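Local coordinates for protein projannalysin (Methanocaldococcus jannaschii, PDB 4JIX) that is the zymogen of a small soluble zinc-dependent metallopeptidase of the minigluzincin type, and probably hydrolyses peptide bonds once activated, at residues A[13-16]-A[17-21]; A[50-54]-A[55-59]; A[72-75]-A[76-80]; A[101-104]-A[105-109]. The protein carries 1 engineered substitution. One frame throughout, in Å; residues are numbered along the deposited sequence.

How the contacts relate
The four contacts follow one another along the chain without interleaving, and each lies within one continuous stretch. Contact 1 is in helix 12-22, contact 2 joins strand 49-53, the middle strand of a three-stranded mixed sheet, to helix 54-59, contact 3 covers the end of helix 62-78 and the turn after it, and contact 4 lies in helix 97-111. Contacts 1, 2 and 3 touch pairwise through V16, I19, L20, L50, E72 and L73, with centres 14 to 19 Å apart. Contact 4 touches none of them; its centre is about 22 Å from that of contact 1. Sheet and helices thus pack around helix 62-78, which carries zinc ligand H75.

Contact 1: residues A[13-16]-A[17-21]; sequences KDIV and NEILI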
loop_
_atom_site.group_PDB
_atom_site.type_symbol
_atom_site.label_atom_id
_atom_site.label_comp_id
_atom_site.label_asym_id
_atom_site.label_seq_id
_atom_site.Cartn_x
_atom_site.Cartn_y
_atom_site.Cartn_z
ATOM N N LYS A 13 9.083 18.376 3.731
ATOM C CA LYS A 13 9.382 19.424 2.746
ATOM C C LYS A 13 10.762 19.201 2.108
ATOM O O LYS A 13 10.909 19.414 0.906
ATOM C CB LYS A 13 9.291 20.832 3.372
ATOM C CG LYS A 13 8.031 21.102 4.217
ATOM C CD LYS A 13 6.700 21.052 3.438
ATOM C CE LYS A 13 5.525 20.801 4.356
ATOM N NZ LYS A 13 4.227 21.101 3.697
ATOM N N ASP A 14 11.749 18.718 2.893
ATOM C CA ASP A 14 13.097 18.417 2.398
ATOM C C ASP A 14 13.082 17.223 1.442
ATOM O O ASP A 14 13.816 17.246 0.449
ATOM C CB ASP A 14 14.076 18.157 3.557
ATOM C CG ASP A 14 14.342 19.349 4.464
ATOM O OD1 ASP A 14 14.809 19.131 5.607
ATOM O OD2 ASP A 14 14.133 20.501 4.015
ATOM N N ILE A 15 12.256 16.182 1.733
ATOM C CA ILE A 15 12.130 15.016 0.861
ATOM C C ILE A 15 11.562 15.481 -0.499
ATOM O O ILE A 15 12.093 15.110 -1.554
ATOM C CB ILE A 15 11.267 13.874 1.491
ATOM C CG1 ILE A 15 11.853 13.391 2.856
ATOM C CG2 ILE A 15 11.109 12.706 0.501
ATOM C CD1 ILE A 15 10.909 12.434 3.696
ATOM N N VAL A 16 10.487 16.296 -0.465
ATOM C CA VAL A 16 9.836 16.839 -1.667
ATOM C C VAL A 16 10.843 17.669 -2.489
ATOM O O VAL A 16 10.985 17.414 -3.687
ATOM C CB VAL A 16 8.550 17.655 -1.343
ATOM C CG1 VAL A 16 7.953 18.274 -2.611
ATOM C CG2 VAL A 16 7.506 16.781 -0.648
ATOM N N ASN A 17 11.555 18.623 -1.848
ATOM C CA ASN A 17 12.491 19.517 -2.535
ATOM C C ASN A 17 13.645 18.764 -3.204
ATOM O O ASN A 17 14.018 19.121 -4.317
ATOM C CB ASN A 17 13.018 20.612 -1.590
ATOM C CG ASN A 17 11.940 21.612 -1.237
ATOM O OD1 ASN A 17 10.913 21.716 -1.902
ATOM N ND2 ASN A 17 12.121 22.354 -0.172
ATOM N N GLU A 18 14.157 17.699 -2.566
ATOM C CA GLU A 18 15.233 16.869 -3.111
ATOM C C GLU A 18 14.789 16.175 -4.416
ATOM O O GLU A 18 15.572 16.084 -5.360
ATOM C CB GLU A 18 15.681 15.830 -2.072
ATOM C CG GLU A 18 16.650 16.392 -1.042
ATOM C CD GLU A 18 16.948 15.529 0.174
ATOM O OE1 GLU A 18 16.451 14.381 0.240
ATOM O OE2 GLU A 18 17.681 16.012 1.069
ATOM N N ILE A 19 13.527 15.720 -4.474
ATOM C CA ILE A 19 12.953 15.058 -5.658
ATOM C C ILE A 19 12.708 16.096 -6.764
ATOM O O ILE A 19 13.051 15.835 -7.919
ATOM C CB ILE A 19 11.685 14.239 -5.300
ATOM C CG1 ILE A 19 12.074 13.044 -4.395
ATOM C CG2 ILE A 19 10.935 13.741 -6.559
ATOM C CD1 ILE A 19 10.917 12.466 -3.515
ATOM N N LEU A 20 12.156 17.275 -6.417
ATOM C CA LEU A 20 11.976 18.353 -7.406
ATOM C C LEU A 20 13.326 18.725 -8.023
ATOM O O LEU A 20 13.393 18.950 -9.226
ATOM C CB LEU A 20 11.315 19.598 -6.790
ATOM C CG LEU A 20 9.881 19.456 -6.274
ATOM C CD1 LEU A 20 9.537 20.636 -5.375
ATOM C CD2 LEU A 20 8.852 19.368 -7.443
ATOM N N ILE A 21 14.415 18.733 -7.215
ATOM C CA ILE A 21 15.762 19.043 -7.716
ATOM C C ILE A 21 16.247 17.908 -8.648
ATOM O O ILE A 21 16.595 18.204 -9.788
ATOM C CB ILE A 21 16.794 19.358 -6.582
ATOM C CG1 ILE A 21 16.467 20.720 -5.919
ATOM C CG2 ILE A 21 18.251 19.385 -7.132
ATOM C CD1 ILE A 21 17.164 21.001 -4.489
#
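N17 donates its backbone N-H to K13 O at 2.9 Å, and L20 N does the same to V16 O at 3.0 Å. In the same helical run E18 N reaches D14 O at 3.1 Å, while I19 N is held more loosely, with weak bonds to both I15 O and V16 O. E18 CG passes 3.3 Å from D14 O, but the two carboxylates stay apart (D14 OD1 to E18 OE2, 6.2 Å), and E18 OE1 forms a salt bridge with K10, which glutamate is long enough to reach from this exposed flank. Apolar residues occupy the other side in steps of four. I15 and I19 run alongside each other, and CG2 of I15, set opposite the backbone N, meets CD1 of I19 at 4.0 Å. V16 CG1 and L20 CD1 form the matching pair, also at 4.0 Å. V16 turns CG1 along the helix toward L20 because chi1 is 176°. Beta-branched I15, V16 and I19 suit this buried face, since their branches fill it close to the backbone. I15, I19 and L20 pack on I69, H66 and L73 of helix 62-78, whereas V16 and the K13 side chain lie against strand 30-34.

Contact 2: residues A[50-54]-A[55-59]; sequences LRLNK and YVVEN. With SO4 (sulfate ion), chain E.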
loop_
_atom_site.group_PDB
_atom_site.type_symbol
_atom_site.label_atom_id
_atom_site.label_comp_id
_atom_site.label_asym_id
_atom_site.label_seq_id
_atom_site.Cartn_x
_atom_site.Cartn_y
_atom_site.Cartn_z
ATOM N N LEU A 50 0.440 18.617 -4.399
ATOM C CA LEU A 50 0.837 17.282 -3.989
ATOM C C LEU A 50 0.112 17.035 -2.671
ATOM O O LEU A 50 0.290 17.824 -1.734
ATOM C CB LEU A 50 2.382 17.196 -3.842
ATOM C CG LEU A 50 2.965 15.916 -3.205
ATOM C CD1 LEU A 50 2.803 14.718 -4.122
ATOM C CD2 LEU A 50 4.441 16.088 -2.892
ATOM N N ARG A 51 -0.771 16.021 -2.617
ATOM C CA ARG A 51 -1.506 15.706 -1.386
ATOM C C ARG A 51 -0.932 14.448 -0.762
ATOM O O ARG A 51 -0.733 13.455 -1.460
ATOM C CB ARG A 51 -3.020 15.557 -1.627
ATOM C CG ARG A 51 -3.676 16.883 -1.967
ATOM C CD ARG A 51 -5.193 16.863 -1.893
ATOM N NE ARG A 51 -5.735 18.225 -1.981
ATOM C CZ ARG A 51 -5.988 18.867 -3.121
ATOM N NH1 ARG A 51 -5.779 18.272 -4.289
ATOM N NH2 ARG A 51 -6.459 20.108 -3.098
ATOM N N LEU A 52 -0.612 14.511 0.535
ATOM C CA LEU A 52 -0.024 13.374 1.249
ATOM C C LEU A 52 -0.836 13.060 2.485
ATOM O O LEU A 52 -1.209 13.976 3.223
ATOM C CB LEU A 52 1.447 13.652 1.633
ATOM C CG LEU A 52 2.427 13.966 0.483
ATOM C CD1 LEU A 52 3.741 14.497 1.026
ATOM C CD2 LEU A 52 2.682 12.741 -0.398
ATOM N N ASN A 53 -1.119 11.770 2.706
ATOM C CA ASN A 53 -1.885 11.324 3.859
ATOM C C ASN A 53 -1.079 11.585 5.136
ATOM O O ASN A 53 0.067 11.143 5.258
ATOM C CB ASN A 53 -2.250 9.856 3.708
ATOM C CG ASN A 53 -2.975 9.266 4.883
ATOM O OD1 ASN A 53 -2.423 9.111 5.980
ATOM N ND2 ASN A 53 -4.200 8.858 4.648
ATOM N N LYS A 54 -1.698 12.303 6.081
ATOM C CA LYS A 54 -1.101 12.721 7.353
ATOM C C LYS A 54 -0.516 11.557 8.178
ATOM O O LYS A 54 0.617 11.678 8.640
ATOM C CB LYS A 54 -2.117 13.515 8.193
ATOM C CG LYS A 54 -1.485 14.225 9.392
ATOM C CD LYS A 54 -2.419 15.256 9.998
ATOM C CE LYS A 54 -1.803 15.959 11.182
ATOM N NZ LYS A 54 -1.845 15.118 12.406
ATOM N N TYR A 55 -1.260 10.457 8.371
ATOM C CA TYR A 55 -0.747 9.323 9.150
ATOM C C TYR A 55 0.502 8.698 8.482
ATOM O O TYR A 55 1.455 8.342 9.176
ATOM C CB TYR A 55 -1.830 8.251 9.382
ATOM C CG TYR A 55 -1.306 7.026 10.107
ATOM C CD1 TYR A 55 -0.887 5.900 9.403
ATOM C CD2 TYR A 55 -1.192 7.008 11.495
ATOM C CE1 TYR A 55 -0.367 4.787 10.062
ATOM C CE2 TYR A 55 -0.672 5.897 12.163
ATOM C CZ TYR A 55 -0.279 4.783 11.443
ATOM O OH TYR A 55 0.206 3.676 12.102
ATOM N N VAL A 56 0.482 8.566 7.143
ATOM C CA VAL A 56 1.577 8.013 6.339
ATOM C C VAL A 56 2.825 8.906 6.488
ATOM O O VAL A 56 3.905 8.391 6.756
ATOM C CB VAL A 56 1.115 7.866 4.857
ATOM C CG1 VAL A 56 2.285 7.611 3.909
ATOM C CG2 VAL A 56 0.071 6.761 4.728
ATOM N N VAL A 57 2.669 10.238 6.362
ATOM C CA VAL A 57 3.786 11.189 6.491
ATOM C C VAL A 57 4.434 11.090 7.895
ATOM O O VAL A 57 5.657 11.197 8.021
ATOM C CB VAL A 57 3.296 12.622 6.171
ATOM C CG1 VAL A 57 4.282 13.702 6.647
ATOM C CG2 VAL A 57 3.017 12.762 4.681
ATOM N N GLU A 58 3.622 10.831 8.922
ATOM C CA GLU A 58 4.100 10.765 10.298
ATOM C C GLU A 58 4.637 9.386 10.709
ATOM O O GLU A 58 5.370 9.310 11.696
ATOM C CB GLU A 58 2.976 11.196 11.253
ATOM C CG GLU A 58 2.767 12.704 11.254
ATOM C CD GLU A 58 1.518 13.250 11.920
ATOM O OE1 GLU A 58 0.676 12.452 12.393
ATOM O OE2 GLU A 58 1.373 14.494 11.943
ATOM N N ASN A 59 4.311 8.315 9.978
ATOM C CA ASN A 59 4.712 6.977 10.409
ATOM C C ASN A 59 5.542 6.157 9.404
ATOM O O ASN A 59 6.166 5.182 9.829
ATOM C CB ASN A 59 3.462 6.184 10.798
ATOM C CG ASN A 59 2.770 6.760 12.020
ATOM O OD1 ASN A 59 3.000 6.332 13.157
ATOM N ND2 ASN A 59 1.956 7.792 11.826
HETATM S S SO4 E . -8.066 20.178 -6.550
HETATM O O1 SO4 E . -6.789 20.581 -5.959
HETATM O O2 SO4 E . -7.938 20.099 -8.004
HETATM O O3 SO4 E . -8.444 18.868 -6.031
HETATM O O4 SO4 E . -9.102 21.148 -6.195
#
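The carboxamide of N53 swings across to V56 and offers OD1 to its backbone N at 3.2 Å. The bond is close to straight at 164°. This makes N53 the N-cap where strand 49-53 gives way to helix 54-59; asparagine suits the place because its short side chain can return to the first turn, CG lying opposite its own backbone N (chi1 176°). A second flat group, the ring of Y55, has N59 ND2 over one face, 3.2 Å above its plane and offset toward the rim, while the same nitrogen bonds Y55 O at 2.8 Å on a lone pair. The guanidinium of R51 presents its edge to a sulfate, probably from crystallisation: NH1 and NH2 both hold O1, and NE is bridged to E32. In the first turn, V57 N bonds N53 O at 3.0 Å. On the exposed side K54 and E58, one turn apart, form a salt bridge, with a weak hydrogen bond from NZ to OE2 at 3.3 Å. L52 faces inward, toward I69 of helix 62-78 and I12 of helix 12-22, and crosses V57 at about a right angle, its CB lying 3.5 Å from V57 CG2.

Contact 3: residues A[72-75]-A[76-80]; sequences ELIH and FKIKS. With ZN (zinc ion), chain C.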
loop_
_atom_site.group_PDB
_atom_site.type_symbol
_atom_site.label_atom_id
_atom_site.label_comp_id
_atom_site.label_asym_id
_atom_site.label_seq_id
_atom_site.Cartn_x
_atom_site.Cartn_y
_atom_site.Cartn_z
ATOM N N GLU A 72 4.319 10.543 -7.748
ATOM C CA GLU A 72 3.455 11.684 -8.101
ATOM C C GLU A 72 4.164 12.737 -8.942
ATOM O O GLU A 72 3.548 13.353 -9.816
ATOM C CB GLU A 72 2.930 12.384 -6.837
ATOM C CG GLU A 72 2.327 11.457 -5.800
ATOM C CD GLU A 72 1.154 10.642 -6.286
ATOM O OE1 GLU A 72 0.536 11.015 -7.308
ATOM O OE2 GLU A 72 0.885 9.592 -5.666
ATOM N N LEU A 73 5.435 13.001 -8.608
ATOM C CA LEU A 73 6.173 14.061 -9.259
ATOM C C LEU A 73 6.676 13.642 -10.638
ATOM O O LEU A 73 6.822 14.518 -11.485
ATOM C CB LEU A 73 7.281 14.623 -8.349
ATOM C CG LEU A 73 6.758 15.373 -7.086
ATOM C CD1 LEU A 73 7.893 15.974 -6.284
ATOM C CD2 LEU A 73 5.734 16.491 -7.449
ATOM N N ILE A 74 6.837 12.329 -10.906
ATOM C CA ILE A 74 7.166 11.860 -12.260
ATOM C C ILE A 74 5.971 12.216 -13.174
ATOM O O ILE A 74 6.188 12.797 -14.236
ATOM C CB ILE A 74 7.551 10.352 -12.330
ATOM C CG1 ILE A 74 8.948 10.129 -11.694
ATOM C CG2 ILE A 74 7.540 9.836 -13.804
ATOM C CD1 ILE A 74 9.253 8.661 -11.410
ATOM N N HIS A 75 4.719 11.958 -12.711
ATOM C CA HIS A 75 3.504 12.323 -13.453
ATOM C C HIS A 75 3.528 13.820 -13.799
ATOM O O HIS A 75 3.252 14.193 -14.934
ATOM C CB HIS A 75 2.229 12.021 -12.636
ATOM C CG HIS A 75 1.840 10.581 -12.587
ATOM N ND1 HIS A 75 1.532 9.877 -13.735
ATOM C CD2 HIS A 75 1.680 9.770 -11.518
ATOM C CE1 HIS A 75 1.197 8.664 -13.333
ATOM N NE2 HIS A 75 1.272 8.552 -12.009
ATOM N N PHE A 76 3.854 14.665 -12.809
ATOM C CA PHE A 76 3.901 16.103 -13.009
ATOM C C PHE A 76 4.980 16.462 -14.033
ATOM O O PHE A 76 4.713 17.268 -14.929
ATOM C CB PHE A 76 4.127 16.845 -11.677
ATOM C CG PHE A 76 4.134 18.359 -11.787
ATOM C CD1 PHE A 76 5.075 19.119 -11.096
ATOM C CD2 PHE A 76 3.167 19.027 -12.545
ATOM C CE1 PHE A 76 5.061 20.517 -11.172
ATOM C CE2 PHE A 76 3.152 20.424 -12.615
ATOM C CZ PHE A 76 4.106 21.158 -11.938
ATOM N N LYS A 77 6.168 15.823 -13.942
ATOM C CA LYS A 77 7.261 16.104 -14.877
ATOM C C LYS A 77 6.906 15.755 -16.341
ATOM O O LYS A 77 7.182 16.554 -17.234
ATOM C CB LYS A 77 8.544 15.363 -14.475
ATOM C CG LYS A 77 9.769 15.966 -15.162
ATOM C CD LYS A 77 10.872 14.977 -15.283
ATOM C CE LYS A 77 12.020 15.537 -16.080
ATOM N NZ LYS A 77 13.302 14.936 -15.633
ATOM N N ILE A 78 6.319 14.574 -16.581
ATOM C CA ILE A 78 6.017 14.105 -17.939
ATOM C C ILE A 78 4.656 14.636 -18.464
ATOM O O ILE A 78 4.318 14.395 -19.628
ATOM C CB ILE A 78 6.099 12.552 -18.016
ATOM C CG1 ILE A 78 4.980 11.862 -17.184
ATOM C CG2 ILE A 78 7.513 12.075 -17.618
ATOM C CD1 ILE A 78 4.776 10.409 -17.429
ATOM N N LYS A 79 3.891 15.348 -17.615
ATOM C CA LYS A 79 2.571 15.898 -17.945
ATOM C C LYS A 79 1.630 14.771 -18.431
ATOM O O LYS A 79 1.003 14.870 -19.491
ATOM C CB LYS A 79 2.670 17.053 -18.980
ATOM C CG LYS A 79 3.589 18.228 -18.545
ATOM C CD LYS A 79 3.034 18.995 -17.319
ATOM C CE LYS A 79 3.893 20.164 -16.864
ATOM N NZ LYS A 79 5.151 19.725 -16.222
ATOM N N SER A 80 1.569 13.681 -17.647
ATOM C CA SER A 80 0.713 12.537 -17.958
ATOM C C SER A 80 0.251 11.873 -16.690
ATOM O O SER A 80 1.063 11.643 -15.801
ATOM C CB SER A 80 1.451 11.517 -18.826
ATOM O OG SER A 80 0.626 10.392 -19.095
HETATM ZN ZN ZN C . 0.275 7.010 -10.930
HETATM O O HOH W 1 -0.811 5.469 -9.831
#
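F76 N bonds E72 O at 3.3 Å, continuing helix 62-78, while the phenyl ring leads away from the preceding turn into the interior, where it meets F43 of strand 41-44, an aromatic suited to filling that buried corner. K77 N follows with a bond to L73 O at 2.9 Å; its long extended chain suits a partly exposed position, for it carries NZ out to E90 and to L23 O. I78 N bonds I74 O at 2.9 Å, and with CG1 tucked between backbone N and carbonyl (chi1 67°) that branch rests on I74 O. This helix carries H71, E72 and H75, which fit the HExxH pattern of zincin metallopeptidases, in which the glutamate is probably the general base. It ends in a Schellman motif. K79 takes positive phi, its N bonds F76 O only weakly, and S80 N turns back to H75 O at 3.2 Å; the NZ of K79 also reaches F76 O at 2.8 Å, besides forming a salt bridge with E27. S80 completes the turn by placing its carbonyl O at the edge of the H75 ring. H75 ND1 donates to that oxygen at 2.8 Å, with S80 O 17° out of the ring plane, a second-shell bond that fixes the ring's rotation. Across the imidazole, NE2 binds zinc at 2.1 Å; H71 and H83 also bind it, as does a water.

Contact 4: residues A[101-104]-A[105-109]; sequences DEIE and LKIIQ
From D101 to I108 the backbone of helix 97-111 keeps regular i to i+4 bonding, L105 N to D101 O and I107 N to I103 O both at 3.0 Å. On the buried side I103 CG2 meets I107 CD1 at 4.1 Å, the two side chains slanting across each other. Isoleucine fits, since CG1 and CG2 leave CB in different directions and one residue can touch both its helical neighbour and the next helix. I108 lies against the backbone one turn earlier: with CG1 beside its own backbone N (chi1 -69°), that branch passes 3.3 Å from E104 O, the same oxygen that accepts I108 N at 3.0 Å. E104 is buried, and its OE2 is satisfied by hydrogen bonds to Y67 OH and to a glycerol, probably from crystallisation; burial may raise its pKa. On the exposed flank K106 lays its CG 3.4 Å from E102 O. Its NZ stays 5.8 Å from E102 OE2 and instead forms a salt bridge with E63, lysine's length bridging the gap between helices. The helix packs through I103 and I107 on L64, Y67 and I68 of helix 62-78, while E104 and I107 rest on I108 of the second subunit.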
loop_
_atom_site.group_PDB
_atom_site.type_symbol
_atom_site.label_atom_id
_atom_site.label_comp_id
_atom_site.label_asym_id
_atom_site.label_seq_id
_atom_site.Cartn_x
_atom_site.Cartn_y
_atom_site.Cartn_z
ATOM N N ASP A 101 9.196 -3.265 -7.134
ATOM C CA ASP A 101 8.328 -4.324 -6.584
ATOM C C ASP A 101 8.565 -4.474 -5.078
ATOM O O ASP A 101 7.605 -4.624 -4.315
ATOM C CB ASP A 101 8.581 -5.668 -7.300
ATOM C CG ASP A 101 8.100 -5.718 -8.738
ATOM O OD1 ASP A 101 7.322 -4.825 -9.139
ATOM O OD2 ASP A 101 8.443 -6.687 -9.440
ATOM N N GLU A 102 9.847 -4.400 -4.661
ATOM C CA GLU A 102 10.263 -4.515 -3.254
ATOM C C GLU A 102 9.704 -3.406 -2.385
ATOM O O GLU A 102 9.166 -3.690 -1.318
ATOM C CB GLU A 102 11.789 -4.465 -3.127
ATOM C CG GLU A 102 12.524 -5.720 -3.509
ATOM C CD GLU A 102 13.968 -5.566 -3.079
ATOM O OE1 GLU A 102 14.700 -4.781 -3.727
ATOM O OE2 GLU A 102 14.315 -6.103 -2.004
ATOM N N ILE A 103 9.856 -2.145 -2.823
ATOM C CA ILE A 103 9.373 -0.983 -2.074
ATOM C C ILE A 103 7.834 -0.978 -2.039
ATOM O O ILE A 103 7.229 -0.702 -0.996
ATOM C CB ILE A 103 9.952 0.336 -2.648
ATOM C CG1 ILE A 103 11.503 0.340 -2.480
ATOM C CG2 ILE A 103 9.319 1.572 -1.939
ATOM C CD1 ILE A 103 12.266 1.370 -3.340
ATOM N N GLU A 104 7.205 -1.268 -3.176
ATOM C CA GLU A 104 5.743 -1.305 -3.268
ATOM C C GLU A 104 5.166 -2.373 -2.334
ATOM O O GLU A 104 4.131 -2.132 -1.709
ATOM C CB GLU A 104 5.301 -1.541 -4.718
ATOM C CG GLU A 104 5.455 -0.282 -5.563
ATOM C CD GLU A 104 5.231 -0.447 -7.054
ATOM O OE1 GLU A 104 4.892 -1.568 -7.495
ATOM O OE2 GLU A 104 5.367 0.561 -7.781
ATOM N N LEU A 105 5.865 -3.513 -2.176
ATOM C CA LEU A 105 5.399 -4.541 -1.240
ATOM C C LEU A 105 5.522 -4.050 0.226
ATOM O O LEU A 105 4.642 -4.344 1.042
ATOM C CB LEU A 105 6.148 -5.868 -1.425
ATOM C CG LEU A 105 5.581 -7.041 -0.609
ATOM C CD1 LEU A 105 4.181 -7.433 -1.084
ATOM C CD2 LEU A 105 6.539 -8.208 -0.594
ATOM N N LYS A 106 6.581 -3.273 0.542
ATOM C CA LYS A 106 6.745 -2.709 1.885
ATOM C C LYS A 106 5.575 -1.758 2.198
ATOM O O LYS A 106 5.033 -1.801 3.303
ATOM C CB LYS A 106 8.090 -1.987 2.031
ATOM C CG LYS A 106 9.298 -2.926 1.997
ATOM C CD LYS A 106 10.587 -2.114 2.156
ATOM C CE LYS A 106 11.823 -2.955 1.943
ATOM N NZ LYS A 106 13.062 -2.131 2.081
ATOM N N ILE A 107 5.170 -0.939 1.210
ATOM C CA ILE A 107 4.039 -0.008 1.335
ATOM C C ILE A 107 2.756 -0.809 1.607
ATOM O O ILE A 107 2.028 -0.527 2.567
ATOM C CB ILE A 107 3.916 0.895 0.083
ATOM C CG1 ILE A 107 5.143 1.863 0.000
ATOM C CG2 ILE A 107 2.558 1.677 0.084
ATOM C CD1 ILE A 107 5.341 2.564 -1.408
ATOM N N ILE A 108 2.494 -1.821 0.782
ATOM C CA ILE A 108 1.291 -2.651 0.944
ATOM C C ILE A 108 1.257 -3.264 2.354
ATOM O O ILE A 108 0.224 -3.197 3.025
ATOM C CB ILE A 108 1.230 -3.749 -0.170
ATOM C CG1 ILE A 108 0.952 -3.094 -1.547
ATOM C CG2 ILE A 108 0.154 -4.813 0.145
ATOM C CD1 ILE A 108 1.264 -3.937 -2.758
ATOM N N GLN A 109 2.394 -3.813 2.812
ATOM C CA GLN A 109 2.468 -4.517 4.090
ATOM C C GLN A 109 2.531 -3.574 5.305
ATOM O O GLN A 109 2.377 -4.034 6.434
ATOM C CB GLN A 109 3.571 -5.582 4.080
ATOM C CG GLN A 109 3.159 -6.662 3.036
ATOM C CD GLN A 109 4.038 -7.888 2.861
ATOM O OE1 GLN A 109 3.594 -8.898 2.306
ATOM N NE2 GLN A 109 5.296 -7.833 3.268
#